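Local coordinates for MdbA (Actinomyces oris, PDB 4Z7X), which is a thiol-disulfide oxidoreductase of the thioredoxin superfamily that probably forms disulfide bonds in exported proteins, in a pathway linked to sortase-mediated pilus assembly, at residues A[96-101]-A[179-184]. Numbering follows the deposited sequence.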
loop_
_atom_site.group_PDB
_atom_site.type_symbol
_atom_site.label_atom_id
_atom_site.label_comp_id
_atom_site.label_asym_id
_atom_site.label_seq_id
_atom_site.Cartn_x
_atom_site.Cartn_y
_atom_site.Cartn_z
ATOM N N PRO A 96 2.389 -4.523 2.446
ATOM C CA PRO A 96 3.585 -4.500 1.613
ATOM C C PRO A 96 4.406 -5.764 1.794
ATOM O O PRO A 96 4.429 -6.333 2.868
ATOM C CB PRO A 96 4.353 -3.298 2.167
ATOM C CG PRO A 96 4.024 -3.327 3.624
ATOM C CD PRO A 96 2.585 -3.766 3.688
ATOM N N CYS A 97 5.077 -6.178 0.734
ATOM C CA CYS A 97 6.130 -7.174 0.821
ATOM C C CYS A 97 7.229 -6.957 -0.202
ATOM O O CYS A 97 7.163 -6.054 -1.015
ATOM C CB CYS A 97 5.514 -8.579 0.711
ATOM S SG CYS A 97 4.952 -8.982 -0.949
ATOM N N LYS A 98 8.258 -7.786 -0.129
ATOM C CA LYS A 98 9.392 -7.723 -1.030
ATOM C C LYS A 98 9.554 -9.080 -1.724
ATOM O O LYS A 98 10.667 -9.620 -1.828
ATOM C CB LYS A 98 10.641 -7.314 -0.234
ATOM C CG LYS A 98 11.874 -6.937 -1.052
ATOM C CD LYS A 98 12.960 -6.278 -0.185
ATOM C CE LYS A 98 14.286 -6.173 -0.908
ATOM N NZ LYS A 98 15.404 -5.662 -0.070
ATOM N N LEU A 99 8.449 -9.617 -2.226
ATOM C CA LEU A 99 8.464 -10.940 -2.838
ATOM C C LEU A 99 9.493 -11.062 -3.963
ATOM O O LEU A 99 10.151 -12.079 -4.087
ATOM C CB LEU A 99 7.061 -11.241 -3.370
ATOM C CG LEU A 99 6.856 -12.607 -4.000
ATOM C CD1 LEU A 99 7.096 -13.707 -2.962
ATOM C CD2 LEU A 99 5.461 -12.717 -4.551
ATOM N N LEU A 100 9.643 -10.013 -4.770
ATOM C CA LEU A 100 10.495 -10.070 -5.942
ATOM C C LEU A 100 11.969 -9.774 -5.642
ATOM O O LEU A 100 12.811 -9.778 -6.538
ATOM C CB LEU A 100 9.929 -9.148 -7.020
ATOM C CG LEU A 100 8.604 -9.621 -7.561
ATOM C CD1 LEU A 100 8.113 -8.572 -8.537
ATOM C CD2 LEU A 100 8.689 -10.990 -8.255
ATOM N N GLN A 101 12.280 -9.504 -4.383
ATOM C CA GLN A 101 13.666 -9.382 -3.907
ATOM C C GLN A 101 14.441 -8.244 -4.541
ATOM O O GLN A 101 15.660 -8.309 -4.637
ATOM C CB GLN A 101 14.441 -10.693 -4.115
ATOM C CG GLN A 101 13.688 -11.919 -3.657
ATOM C CD GLN A 101 13.660 -12.066 -2.180
ATOM O OE1 GLN A 101 14.681 -11.930 -1.521
ATOM N NE2 GLN A 101 12.501 -12.389 -1.644
ATOM N N LYS A 179 13.209 -3.031 9.315
ATOM C CA LYS A 179 12.371 -3.949 10.097
ATOM C C LYS A 179 10.967 -4.080 9.531
ATOM O O LYS A 179 10.336 -5.150 9.586
ATOM C CB LYS A 179 12.255 -3.523 11.571
ATOM C CG LYS A 179 13.514 -3.791 12.367
ATOM C CD LYS A 179 13.393 -3.247 13.798
ATOM C CE LYS A 179 12.222 -3.797 14.591
ATOM N NZ LYS A 179 12.212 -3.184 15.964
ATOM N N TRP A 180 10.484 -3.003 8.957
ATOM C CA TRP A 180 9.149 -3.031 8.354
ATOM C C TRP A 180 9.145 -3.913 7.113
ATOM O O TRP A 180 8.229 -4.692 6.890
ATOM C CB TRP A 180 8.735 -1.610 7.961
ATOM C CG TRP A 180 7.349 -1.475 7.417
ATOM C CD1 TRP A 180 6.280 -2.246 7.693
ATOM C CD2 TRP A 180 6.909 -0.492 6.490
ATOM N NE1 TRP A 180 5.165 -1.788 7.013
ATOM C CE2 TRP A 180 5.531 -0.697 6.279
ATOM C CE3 TRP A 180 7.527 0.576 5.851
ATOM C CZ2 TRP A 180 4.785 0.080 5.412
ATOM C CZ3 TRP A 180 6.785 1.347 4.981
ATOM C CH2 TRP A 180 5.431 1.122 4.792
ATOM N N VAL A 181 10.168 -3.768 6.285
ATOM C CA VAL A 181 10.328 -4.603 5.088
ATOM C C VAL A 181 10.366 -6.089 5.498
ATOM O O VAL A 181 9.644 -6.924 4.952
ATOM C CB VAL A 181 11.601 -4.208 4.321
ATOM C CG1 VAL A 181 11.851 -5.115 3.145
ATOM C CG2 VAL A 181 11.545 -2.747 3.895
ATOM N N LYS A 182 11.175 -6.401 6.517
ATOM C CA LYS A 182 11.273 -7.766 6.989
ATOM C C LYS A 182 9.892 -8.284 7.493
ATOM O O LYS A 182 9.506 -9.430 7.226
ATOM C CB LYS A 182 12.374 -7.870 8.069
ATOM C CG LYS A 182 13.779 -7.767 7.470
ATOM C CD LYS A 182 14.962 -7.970 8.440
ATOM C CE LYS A 182 15.605 -6.672 8.954
ATOM N NZ LYS A 182 16.721 -6.122 8.111
ATOM N N LEU A 183 9.157 -7.450 8.198
ATOM C CA LEU A 183 7.872 -7.868 8.759
ATOM C C LEU A 183 6.864 -8.143 7.642
ATOM O O LEU A 183 6.065 -9.090 7.732
ATOM C CB LEU A 183 7.329 -6.800 9.712
ATOM C CG LEU A 183 6.040 -7.124 10.436
ATOM C CD1 LEU A 183 6.181 -8.327 11.369
ATOM C CD2 LEU A 183 5.619 -5.916 11.269
ATOM N N GLY A 184 6.877 -7.316 6.610
ATOM C CA GLY A 184 5.898 -7.537 5.523
ATOM C C GLY A 184 6.155 -8.871 4.843
ATOM O O GLY A 184 5.248 -9.588 4.480
HETATM O O HOH W 1 2.620 -8.594 3.897
#
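Gly-184 lets helix 178-190 settle almost onto the chain leaving strand 91-96: its CA lies 3.3 Å from Pro-96 O in a C-H...O contact bent to 128° at the hydrogen. Glycine suits the place because the side of its CA facing the loop is taken up by Pro-96 O, at a distance that leaves space for hydrogen alone. The CA atoms of Cys-97 and Gly-184 are 4.7 Å apart, with Cys-97 CB beside Gly-184 O. No direct hydrogen bond joins the two segments; instead one water donates to both Pro-96 O (3.1 Å) and Gly-184 O (2.9 Å), so that it bridges the carbonyl oxygens of two buried residues.

Apolar contacts lie at two places along the helix. Pro-96 CG lies within about 4 Å of NE1, CE2 and CZ2 of Trp-180, a run of atoms from the pyrrole nitrogen across the junction carbon CE2 into the six-membered ring, and the side chains cross at about a right angle. Proline, compact and apolar, suits this buried spot. CG of Trp-180 stands anti to the backbone N (chi1 -176°), which starts the indole toward Pro-96, while its NE1 is hydrogen-bonded to Ala-39 O and Met-109, Met-112 and Leu-116 of helix 103-118 pack against it. Elsewhere, Val-181 CG1 meets Lys-98 CD at 3.7 Å: the extended lysine lends its methylenes to the valine and sends NZ on to a salt bridge with Glu-103 and a hydrogen bond with Ser-106.

Asp-185 OD1, one residue beyond Gly-184, accepts from Lys-98 N, while Cys-97 pairs through its backbone with Phe-63 of the neighbouring strand. The side chain of Cys-97 lies near, without touching, the Cys-67/Cys-70 CxxC pair, consistent with a thioredoxin-type redox site. Helix 178-190 is thus fitted to the loop that follows strand 91-96 by close backbone approach, a shared water and apolar contacts.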